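Local coordinates for acetyl-CoA acetyltransferase A (Ascaris suum, PDB 6BJA), which probably catalyses the reversible thiolase reaction, joining acetyl-CoA to an acyl-CoA or cleaving 3-ketoacyl-CoA, and binds coenzyme A, at residues Ala184-Ser187 / Tyr188-Glu192; Arg227-Pro230 / Glu231-Pro234. All coordinates share one frame; numbering follows the deposited sequence.

Interaction 1 of 2, residues Ala184-Ser187 / Tyr188-Glu192. With COA (coenzyme A), chain C.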
ATOM      1  N   ALA A 184      -4.906  11.332  36.721  1.00 16.54           N
ATOM      2  CA  ALA A 184      -4.242  10.276  35.991  1.00 16.08           C
ATOM      3  C   ALA A 184      -3.284   9.541  36.893  1.00 18.90           C
ATOM      4  O   ALA A 184      -3.286   8.309  36.960  1.00 18.49           O
ATOM      5  CB  ALA A 184      -3.498  10.843  34.768  1.00 18.62           C
ATOM      6  N   ILE A 185      -2.461  10.296  37.599  1.00 18.53           N
ATOM      7  CA  ILE A 185      -1.465   9.671  38.447  1.00 20.79           C
ATOM      8  C   ILE A 185      -2.142   8.821  39.520  1.00 19.57           C
ATOM      9  O   ILE A 185      -1.650   7.730  39.831  1.00 21.26           O
ATOM     10  CB  ILE A 185      -0.525  10.738  39.034  1.00 20.66           C
ATOM     11  CG1 ILE A 185       0.395  11.208  37.910  1.00 20.64           C
ATOM     12  CG2 ILE A 185       0.317  10.175  40.175  1.00 23.78           C
ATOM     13  CD1 ILE A 185       1.236  12.405  38.251  1.00 29.46           C
ATOM     14  N   GLU A 186      -3.303   9.254  40.008  1.00 17.15           N
ATOM     15  CA  GLU A 186      -4.056   8.485  40.999  1.00 19.57           C
ATOM     16  C   GLU A 186      -4.692   7.208  40.403  1.00 18.34           C
ATOM     17  O   GLU A 186      -4.807   6.187  41.096  1.00 17.67           O
ATOM     18  CB  GLU A 186      -5.122   9.363  41.630  1.00 18.25           C
ATOM     19  CG  GLU A 186      -6.027   8.710  42.668  1.00 17.97           C
ATOM     20  CD  GLU A 186      -5.328   8.290  43.962  1.00 22.26           C
ATOM     21  OE1 GLU A 186      -4.115   8.494  44.097  1.00 21.34           O
ATOM     22  OE2 GLU A 186      -6.023   7.724  44.819  1.00 23.47           O
ATOM     23  N   SER A 187      -5.100   7.261  39.136  1.00 17.11           N
ATOM     24  CA  SER A 187      -5.598   6.052  38.480  1.00 15.58           C
ATOM     25  C   SER A 187      -4.480   5.004  38.446  1.00 19.61           C
ATOM     26  O   SER A 187      -4.711   3.822  38.739  1.00 17.92           O
ATOM     27  CB  SER A 187      -6.114   6.379  37.080  1.00 15.43           C
ATOM     28  OG  SER A 187      -6.736   5.243  36.513  1.00 16.10           O
ATOM     29  N   TYR A 188      -3.265   5.443  38.123  1.00 17.08           N
ATOM     30  CA  TYR A 188      -2.110   4.558  38.106  1.00 18.31           C
ATOM     31  C   TYR A 188      -1.838   4.048  39.511  1.00 19.63           C
ATOM     32  O   TYR A 188      -1.504   2.872  39.690  1.00 18.81           O
ATOM     33  CB  TYR A 188      -0.869   5.267  37.552  1.00 19.75           C
ATOM     34  CG  TYR A 188      -0.778   5.358  36.047  1.00 18.26           C
ATOM     35  CD1 TYR A 188      -0.245   4.320  35.288  1.00 19.46           C
ATOM     36  CD2 TYR A 188      -1.209   6.495  35.388  1.00 21.40           C
ATOM     37  CE1 TYR A 188      -0.139   4.414  33.917  1.00 19.38           C
ATOM     38  CE2 TYR A 188      -1.133   6.602  34.026  1.00 19.71           C
ATOM     39  CZ  TYR A 188      -0.600   5.567  33.278  1.00 20.70           C
ATOM     40  OH  TYR A 188      -0.530   5.725  31.912  1.00 20.67           O
ATOM     41  N   ARG A 189      -1.955   4.911  40.525  1.00 18.15           N
ATOM     42  CA  ARG A 189      -1.689   4.458  41.893  1.00 17.60           C
ATOM     43  C   ARG A 189      -2.647   3.362  42.322  1.00 19.35           C
ATOM     44  O   ARG A 189      -2.231   2.355  42.924  1.00 18.77           O
ATOM     45  CB  ARG A 189      -1.784   5.616  42.875  1.00 18.72           C
ATOM     46  CG  ARG A 189      -1.301   5.236  44.266  1.00 23.09           C
ATOM     47  CD  ARG A 189      -1.713   6.273  45.291  1.00 21.42           C
ATOM     48  NE  ARG A 189      -3.150   6.302  45.514  1.00 23.61           N
ATOM     49  CZ  ARG A 189      -3.846   5.352  46.121  1.00 23.09           C
ATOM     50  NH1 ARG A 189      -3.241   4.266  46.607  1.00 30.71           N
ATOM     51  NH2 ARG A 189      -5.143   5.488  46.275  1.00 24.78           N
ATOM     52  N   LYS A 190      -3.924   3.548  42.010  1.00 17.97           N
ATOM     53  CA  LYS A 190      -4.949   2.596  42.393  1.00 18.22           C
ATOM     54  C   LYS A 190      -4.748   1.285  41.649  1.00 18.38           C
ATOM     55  O   LYS A 190      -4.951   0.218  42.232  1.00 17.67           O
ATOM     56  CB  LYS A 190      -6.351   3.162  42.145  1.00 17.09           C
ATOM     57  CG  LYS A 190      -6.691   4.289  43.121  1.00 16.84           C
ATOM     58  CD  LYS A 190      -8.153   4.718  43.011  1.00 19.91           C
ATOM     59  CE  LYS A 190      -8.448   5.299  41.652  1.00 21.25           C
ATOM     60  NZ  LYS A 190      -9.840   5.830  41.538  1.00 17.98           N
ATOM     61  N   ALA A 191      -4.327   1.363  40.385  1.00 16.99           N
ATOM     62  CA  ALA A 191      -4.102   0.143  39.595  1.00 15.18           C
ATOM     63  C   ALA A 191      -2.926  -0.615  40.152  1.00 17.74           C
ATOM     64  O   ALA A 191      -2.972  -1.846  40.282  1.00 17.85           O
ATOM     65  CB  ALA A 191      -3.852   0.472  38.152  1.00 18.03           C
ATOM     66  N   GLU A 192      -1.866   0.120  40.473  1.00 17.29           N
ATOM     67  CA  GLU A 192      -0.669  -0.511  41.032  1.00 16.74           C
ATOM     68  C   GLU A 192      -0.991  -1.172  42.376  1.00 18.60           C
ATOM     69  O   GLU A 192      -0.567  -2.303  42.634  1.00 18.91           O
ATOM     70  CB  GLU A 192       0.461   0.510  41.200  1.00 20.48           C
ATOM     71  CG  GLU A 192       1.759  -0.091  41.757  1.00 26.65           C
ATOM     72  CD  GLU A 192       2.856   0.951  41.940  1.00 42.82           C
ATOM     73  OE1 GLU A 192       2.580   2.160  41.745  1.00 46.34           O
ATOM     74  OE2 GLU A 192       3.996   0.557  42.276  1.00 53.39           O
TER
HETATM   75  N1A COA C 402       3.620   8.954  31.967  1.00 31.00           N
HETATM   76  C2A COA C 402       4.641   9.722  31.544  1.00 34.65           C
HETATM   77  N3A COA C 402       4.891   9.980  30.252  1.00 32.95           N
HETATM   78  C4A COA C 402       4.109   9.475  29.277  1.00 35.27           C
HETATM   79  C5A COA C 402       2.966   8.634  29.648  1.00 32.14           C
HETATM   80  C6A COA C 402       2.753   8.393  31.093  1.00 30.25           C
HETATM   81  N6A COA C 402       1.728   7.638  31.537  1.00 31.93           N
HETATM   82  N7A COA C 402       2.373   8.273  28.492  1.00 31.67           N
HETATM   83  C8A COA C 402       3.077   8.836  27.475  1.00 36.73           C
HETATM   84  N9A COA C 402       4.116   9.562  27.953  1.00 40.14           N
HETATM   85  C1B COA C 402       5.142  10.325  27.192  1.00 45.70           C
HETATM   86  C2B COA C 402       6.042   9.350  26.450  1.00 50.65           C
HETATM   87  O2B COA C 402       7.261   9.110  27.157  1.00 50.14           O
HETATM   88  C3B COA C 402       6.330   9.998  25.112  1.00 58.53           C
HETATM   89  O3B COA C 402       7.720  10.349  25.071  1.00 65.12           O
HETATM   90  P3B COA C 402       8.350  11.821  24.959  1.00 62.67           P
HETATM   91  O7A COA C 402       7.689  12.706  25.990  1.00 67.12           O
HETATM   92  O8A COA C 402       9.830  11.720  25.253  1.00 64.96           O
HETATM   93  O9A COA C 402       8.122  12.372  23.573  1.00 66.58           O
HETATM   94  C4B COA C 402       5.291  11.114  24.979  1.00 54.50           C
HETATM   95  O4B COA C 402       4.578  11.208  26.216  1.00 43.13           O
HETATM   96  C5B COA C 402       4.283  10.750  23.906  1.00 58.40           C
HETATM   97  O5B COA C 402       3.603   9.594  24.386  1.00 64.62           O
HETATM   98  P1A COA C 402       3.526   8.199  23.577  1.00 78.47           P
HETATM   99  O1A COA C 402       4.879   7.728  23.102  1.00 79.16           O
HETATM  100  O2A COA C 402       2.878   7.131  24.432  1.00 68.38           O
HETATM  101  O3A COA C 402       2.634   8.463  22.284  1.00 83.33           O
HETATM  102  P2A COA C 402       2.755   7.463  21.034  1.00105.96           P
HETATM  103  O4A COA C 402       4.122   7.589  20.395  1.00 94.80           O
HETATM  104  O5A COA C 402       2.472   6.034  21.446  1.00 80.25           O
HETATM  105  O6A COA C 402       1.615   7.982  20.041  1.00 87.79           O
HETATM  106  CBP COA C 402      -0.643   7.324  19.822  1.00 69.54           C
HETATM  107  CCP COA C 402       0.320   8.206  20.587  1.00 75.01           C
HETATM  108  CDP COA C 402      -0.569   7.731  18.368  1.00 63.57           C
HETATM  109  CEP COA C 402      -0.228   5.850  19.871  1.00 63.96           C
HETATM  110  CAP COA C 402      -2.083   7.609  20.286  1.00 64.25           C
HETATM  111  OAP COA C 402      -2.977   6.955  19.372  1.00 62.87           O
HETATM  112  C9P COA C 402      -2.370   7.177  21.710  1.00 62.39           C
HETATM  113  O9P COA C 402      -1.629   6.414  22.310  1.00 58.03           O
HETATM  114  N8P COA C 402      -3.462   7.635  22.328  1.00 56.77           N
HETATM  115  C7P COA C 402      -4.426   8.554  21.759  1.00 45.94           C
HETATM  116  C6P COA C 402      -5.305   9.120  22.865  1.00 46.57           C
HETATM  117  C5P COA C 402      -6.699   8.585  22.679  1.00 47.71           C
HETATM  118  O5P COA C 402      -7.551   9.238  22.082  1.00 47.66           O
HETATM  119  N4P COA C 402      -6.915   7.368  23.160  1.00 41.00           N
HETATM  120  C3P COA C 402      -8.193   6.712  22.950  1.00 42.64           C
HETATM  121  C2P COA C 402      -9.161   6.834  24.102  1.00 42.06           C
HETATM  122  S1P COA C 402     -10.801   7.252  23.480  1.00 55.52           S

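Interaction 2 of 2, residues Arg227-Pro230 / Glu231-Pro234. With COA (coenzyme A), chain C.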
ATOM      1  N   ARG A 227       3.840   1.600  33.097  1.00 23.02           N
ATOM      2  CA  ARG A 227       4.559   2.451  32.149  1.00 24.29           C
ATOM      3  C   ARG A 227       4.599   3.915  32.550  1.00 26.94           C
ATOM      4  O   ARG A 227       5.223   4.719  31.863  1.00 31.56           O
ATOM      5  CB  ARG A 227       3.942   2.329  30.759  1.00 27.62           C
ATOM      6  CG  ARG A 227       3.963   0.914  30.298  1.00 27.10           C
ATOM      7  CD  ARG A 227       3.806   0.731  28.805  1.00 35.02           C
ATOM      8  NE  ARG A 227       3.963  -0.705  28.566  1.00 44.53           N
ATOM      9  CZ  ARG A 227       4.256  -1.275  27.406  1.00 46.25           C
ATOM     10  NH1 ARG A 227       4.416  -0.547  26.301  1.00 45.00           N
ATOM     11  NH2 ARG A 227       4.373  -2.593  27.365  1.00 37.64           N
ATOM     12  N   LEU A 228       3.944   4.264  33.647  1.00 24.50           N
ATOM     13  CA  LEU A 228       3.957   5.656  34.109  1.00 25.43           C
ATOM     14  C   LEU A 228       5.389   6.118  34.385  1.00 25.91           C
ATOM     15  O   LEU A 228       6.150   5.425  35.055  1.00 27.22           O
ATOM     16  CB  LEU A 228       3.120   5.816  35.381  1.00 23.78           C
ATOM     17  CG  LEU A 228       3.132   7.197  36.041  1.00 25.75           C
ATOM     18  CD1 LEU A 228       2.423   8.190  35.137  1.00 28.99           C
ATOM     19  CD2 LEU A 228       2.498   7.140  37.429  1.00 24.60           C
ATOM     20  N   ILE A 229       5.740   7.287  33.856  1.00 24.96           N
ATOM     21  CA  ILE A 229       6.981   7.976  34.227  1.00 26.66           C
ATOM     22  C   ILE A 229       6.557   9.267  34.913  1.00 27.26           C
ATOM     23  O   ILE A 229       6.310  10.258  34.235  1.00 28.27           O
ATOM     24  CB  ILE A 229       7.862   8.285  33.006  1.00 31.05           C
ATOM     25  CG1 ILE A 229       8.136   7.020  32.191  1.00 33.88           C
ATOM     26  CG2 ILE A 229       9.182   8.915  33.443  1.00 31.01           C
ATOM     27  CD1 ILE A 229       8.639   7.315  30.793  1.00 37.80           C
ATOM     28  N   PRO A 230       6.418   9.250  36.248  1.00 28.01           N
ATOM     29  CA  PRO A 230       5.798  10.390  36.944  1.00 26.90           C
ATOM     30  C   PRO A 230       6.406  11.751  36.606  1.00 30.49           C
ATOM     31  O   PRO A 230       5.666  12.692  36.331  1.00 26.30           O
ATOM     32  CB  PRO A 230       6.023  10.055  38.420  1.00 30.76           C
ATOM     33  CG  PRO A 230       6.065   8.567  38.453  1.00 29.28           C
ATOM     34  CD  PRO A 230       6.751   8.164  37.185  1.00 27.61           C
ATOM     35  N   GLU A 231       7.727  11.856  36.606  1.00 31.72           N
ATOM     36  CA  GLU A 231       8.352  13.165  36.481  1.00 39.21           C
ATOM     37  C   GLU A 231       8.125  13.759  35.086  1.00 32.95           C
ATOM     38  O   GLU A 231       8.309  14.963  34.883  1.00 35.87           O
ATOM     39  CB  GLU A 231       9.854  13.084  36.810  1.00 37.62           C
ATOM     40  CG  GLU A 231      10.670  12.156  35.926  1.00 42.70           C
ATOM     41  CD  GLU A 231      10.688  10.705  36.404  1.00 44.08           C
ATOM     42  OE1 GLU A 231      10.033  10.373  37.427  1.00 42.52           O
ATOM     43  OE2 GLU A 231      11.376   9.894  35.747  1.00 52.46           O
ATOM     44  N   LYS A 232       7.684  12.931  34.144  1.00 33.28           N
ATOM     45  CA  LYS A 232       7.478  13.339  32.758  1.00 36.77           C
ATOM     46  C   LYS A 232       6.083  13.941  32.535  1.00 32.20           C
ATOM     47  O   LYS A 232       5.852  14.680  31.575  1.00 32.21           O
ATOM     48  CB  LYS A 232       7.694  12.130  31.855  1.00 40.37           C
ATOM     49  CG  LYS A 232       8.029  12.447  30.425  1.00 44.40           C
ATOM     50  CD  LYS A 232       8.607  11.218  29.739  1.00 45.18           C
ATOM     51  CE  LYS A 232       9.351  11.602  28.482  1.00 54.37           C
ATOM     52  NZ  LYS A 232       9.572  10.430  27.587  1.00 57.14           N
ATOM     53  N   VAL A 233       5.169  13.652  33.452  1.00 27.48           N
ATOM     54  CA  VAL A 233       3.766  14.011  33.277  1.00 25.89           C
ATOM     55  C   VAL A 233       3.552  15.530  33.146  1.00 23.73           C
ATOM     56  O   VAL A 233       2.835  15.973  32.268  1.00 24.02           O
ATOM     57  CB  VAL A 233       2.922  13.448  34.444  1.00 23.06           C
ATOM     58  CG1 VAL A 233       1.507  14.034  34.455  1.00 24.69           C
ATOM     59  CG2 VAL A 233       2.887  11.913  34.369  1.00 25.37           C
ATOM     60  N   PRO A 234       4.158  16.340  34.027  1.00 22.20           N
ATOM     61  CA  PRO A 234       3.955  17.781  33.842  1.00 21.68           C
ATOM     62  C   PRO A 234       4.763  18.367  32.697  1.00 22.20           C
ATOM     63  O   PRO A 234       4.565  19.533  32.352  1.00 29.87           O
ATOM     64  CB  PRO A 234       4.416  18.368  35.187  1.00 25.83           C
ATOM     65  CG  PRO A 234       5.343  17.361  35.734  1.00 28.30           C
ATOM     66  CD  PRO A 234       4.781  16.041  35.325  1.00 26.14           C
TER
HETATM   67  N1A COA C 402       3.620   8.954  31.967  1.00 31.00           N
HETATM   68  C2A COA C 402       4.641   9.722  31.544  1.00 34.65           C
HETATM   69  N3A COA C 402       4.891   9.980  30.252  1.00 32.95           N
HETATM   70  C4A COA C 402       4.109   9.475  29.277  1.00 35.27           C
HETATM   71  C5A COA C 402       2.966   8.634  29.648  1.00 32.14           C
HETATM   72  C6A COA C 402       2.753   8.393  31.093  1.00 30.25           C
HETATM   73  N6A COA C 402       1.728   7.638  31.537  1.00 31.93           N
HETATM   74  N7A COA C 402       2.373   8.273  28.492  1.00 31.67           N
HETATM   75  C8A COA C 402       3.077   8.836  27.475  1.00 36.73           C
HETATM   76  N9A COA C 402       4.116   9.562  27.953  1.00 40.14           N
HETATM   77  C1B COA C 402       5.142  10.325  27.192  1.00 45.70           C
HETATM   78  C2B COA C 402       6.042   9.350  26.450  1.00 50.65           C
HETATM   79  O2B COA C 402       7.261   9.110  27.157  1.00 50.14           O
HETATM   80  C3B COA C 402       6.330   9.998  25.112  1.00 58.53           C
HETATM   81  O3B COA C 402       7.720  10.349  25.071  1.00 65.12           O
HETATM   82  P3B COA C 402       8.350  11.821  24.959  1.00 62.67           P
HETATM   83  O7A COA C 402       7.689  12.706  25.990  1.00 67.12           O
HETATM   84  O8A COA C 402       9.830  11.720  25.253  1.00 64.96           O
HETATM   85  O9A COA C 402       8.122  12.372  23.573  1.00 66.58           O
HETATM   86  C4B COA C 402       5.291  11.114  24.979  1.00 54.50           C
HETATM   87  O4B COA C 402       4.578  11.208  26.216  1.00 43.13           O
HETATM   88  C5B COA C 402       4.283  10.750  23.906  1.00 58.40           C
HETATM   89  O5B COA C 402       3.603   9.594  24.386  1.00 64.62           O
HETATM   90  P1A COA C 402       3.526   8.199  23.577  1.00 78.47           P
HETATM   91  O1A COA C 402       4.879   7.728  23.102  1.00 79.16           O
HETATM   92  O2A COA C 402       2.878   7.131  24.432  1.00 68.38           O
HETATM   93  O3A COA C 402       2.634   8.463  22.284  1.00 83.33           O
HETATM   94  P2A COA C 402       2.755   7.463  21.034  1.00105.96           P
HETATM   95  O4A COA C 402       4.122   7.589  20.395  1.00 94.80           O
HETATM   96  O5A COA C 402       2.472   6.034  21.446  1.00 80.25           O
HETATM   97  O6A COA C 402       1.615   7.982  20.041  1.00 87.79           O
HETATM   98  CBP COA C 402      -0.643   7.324  19.822  1.00 69.54           C
HETATM   99  CCP COA C 402       0.320   8.206  20.587  1.00 75.01           C
HETATM  100  CDP COA C 402      -0.569   7.731  18.368  1.00 63.57           C
HETATM  101  CEP COA C 402      -0.228   5.850  19.871  1.00 63.96           C
HETATM  102  CAP COA C 402      -2.083   7.609  20.286  1.00 64.25           C
HETATM  103  OAP COA C 402      -2.977   6.955  19.372  1.00 62.87           O
HETATM  104  C9P COA C 402      -2.370   7.177  21.710  1.00 62.39           C
HETATM  105  O9P COA C 402      -1.629   6.414  22.310  1.00 58.03           O
HETATM  106  N8P COA C 402      -3.462   7.635  22.328  1.00 56.77           N
HETATM  107  C7P COA C 402      -4.426   8.554  21.759  1.00 45.94           C
HETATM  108  C6P COA C 402      -5.305   9.120  22.865  1.00 46.57           C
HETATM  109  C5P COA C 402      -6.699   8.585  22.679  1.00 47.71           C
HETATM  110  O5P COA C 402      -7.551   9.238  22.082  1.00 47.66           O
HETATM  111  N4P COA C 402      -6.915   7.368  23.160  1.00 41.00           N
HETATM  112  C3P COA C 402      -8.193   6.712  22.950  1.00 42.64           C
HETATM  113  C2P COA C 402      -9.161   6.834  24.102  1.00 42.06           C
HETATM  114  S1P COA C 402     -10.801   7.252  23.480  1.00 55.52           S

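Interaction 1 of 2, residues Ala184-Ser187 / Tyr188-Glu192
Glu-186 and Arg-189 lie side by side on the outer face of helix 177-197 and point the same way. Arg-189 grips the carboxylate side-on with two nitrogens. Its NE reaches Glu-186 OE1 at 2.8 Å, and its NH2 reaches Glu-186 OE2 at 2.8 Å. Both oxygens are met on their syn side and lie close to the guanidinium plane. The two flat groups are nevertheless twisted 42° apart, so the fork is not coplanar. Each chain makes one bend: Glu-186 at chi2 and Arg-189 at chi3. These bends bring the charged ends together across one helical turn.

Lys-190 runs past the same turn. Its CG passes Glu-186 O at 3.4 Å, but its NZ binds Asn-345 O, and stays 5.4 Å from Glu-186 OE2.

On the inner side, the ring of Tyr-188 turns its edge to the preceding turn. Tyr-188 CD2 lies 3.2 Å from Ala-184 O, which also accepts the Tyr-188 backbone N-H. With CG anti to the carbonyl carbon (chi1 -81°), the ring is directed out to coenzyme A. Tyr-188 OH is 3.0 Å from N6A of the adenine and is hydrogen-bonded to Glu-224. Ser-187 OG is held by Glu-324 and Gly-349 N.

The helix thus separates two kinds of chemistry. A two-bond ion pair joins successive turns at the surface. On the buried side, the Tyr-188 hydroxyl is bonded to a carboxylate and lies close to the adenine amino group, and Glu-224 probably polarises it and fixes its position.

Interaction 2 of 2, residues Arg227-Pro230 / Glu231-Pro234
The adenine of coenzyme A meets Ile-229, Leu-228 and Lys-232 mainly at its edge. Ile-229 O lies near the ring plane, 3.2 Å from C2A of the cofactor. Leu-228 CD1 is also near the plane, 3.5 Å from N1A. Lys-232 CB approaches the N3A edge. Ile-229 CB and Val-233 CG2 stand off opposite sides of the plane, each beside the ring rather than squarely over a face. Leu-228 CD1 and Val-233 CG2 touch at 3.8 Å.

Lys-232 is extended beyond CG and runs alongside Ile-229. This stretch carries NZ past the adenine to the ribose and the 3'-phosphate. NZ of Lys-232 donates to O2B at 2.7 Å, O8A at 2.7 Å and O3B at 3.1 Å of the cofactor. The positive charge probably offsets that of the phosphate.

A 3-10 turn fixes the backbone. Lys-232 N binds Ile-229 O at 3.0 Å and Val-233 N binds Pro-230 O at 3.1 Å, both donors lying above the carbonyl planes.

The turn belongs to the loop between strands 218-219 and 257-267. It packs on helix 177-197 through Leu-228 and Val-233, and Arg-177 of that helix binds Val-233 O.

In the fold
Interactions 1 and 2 lie in series along the chain, with centres about 12 Å apart. They touch directly: Tyr-188 CD1 packs on Leu-228 CB at 3.7 Å, and Ile-185 CD1 meets Val-233 CG1 at 4.1 Å. Both border the nucleotide end of coenzyme A. Interaction 1 reaches the adenine amino group, while interaction 2 borders the ring and reaches the ribose and its 3'-phosphate. Ser-254 O adds a further hydrogen bond to the cofactor. The thiol end is remote, with S1P 14.9 Å from N6A within coenzyme A. Tyr-188 and the residues of interaction 2 line the cofactor pocket. The predicted catalytic residues, Cys-95, His-355 and Cys-383, lie elsewhere in the sequence.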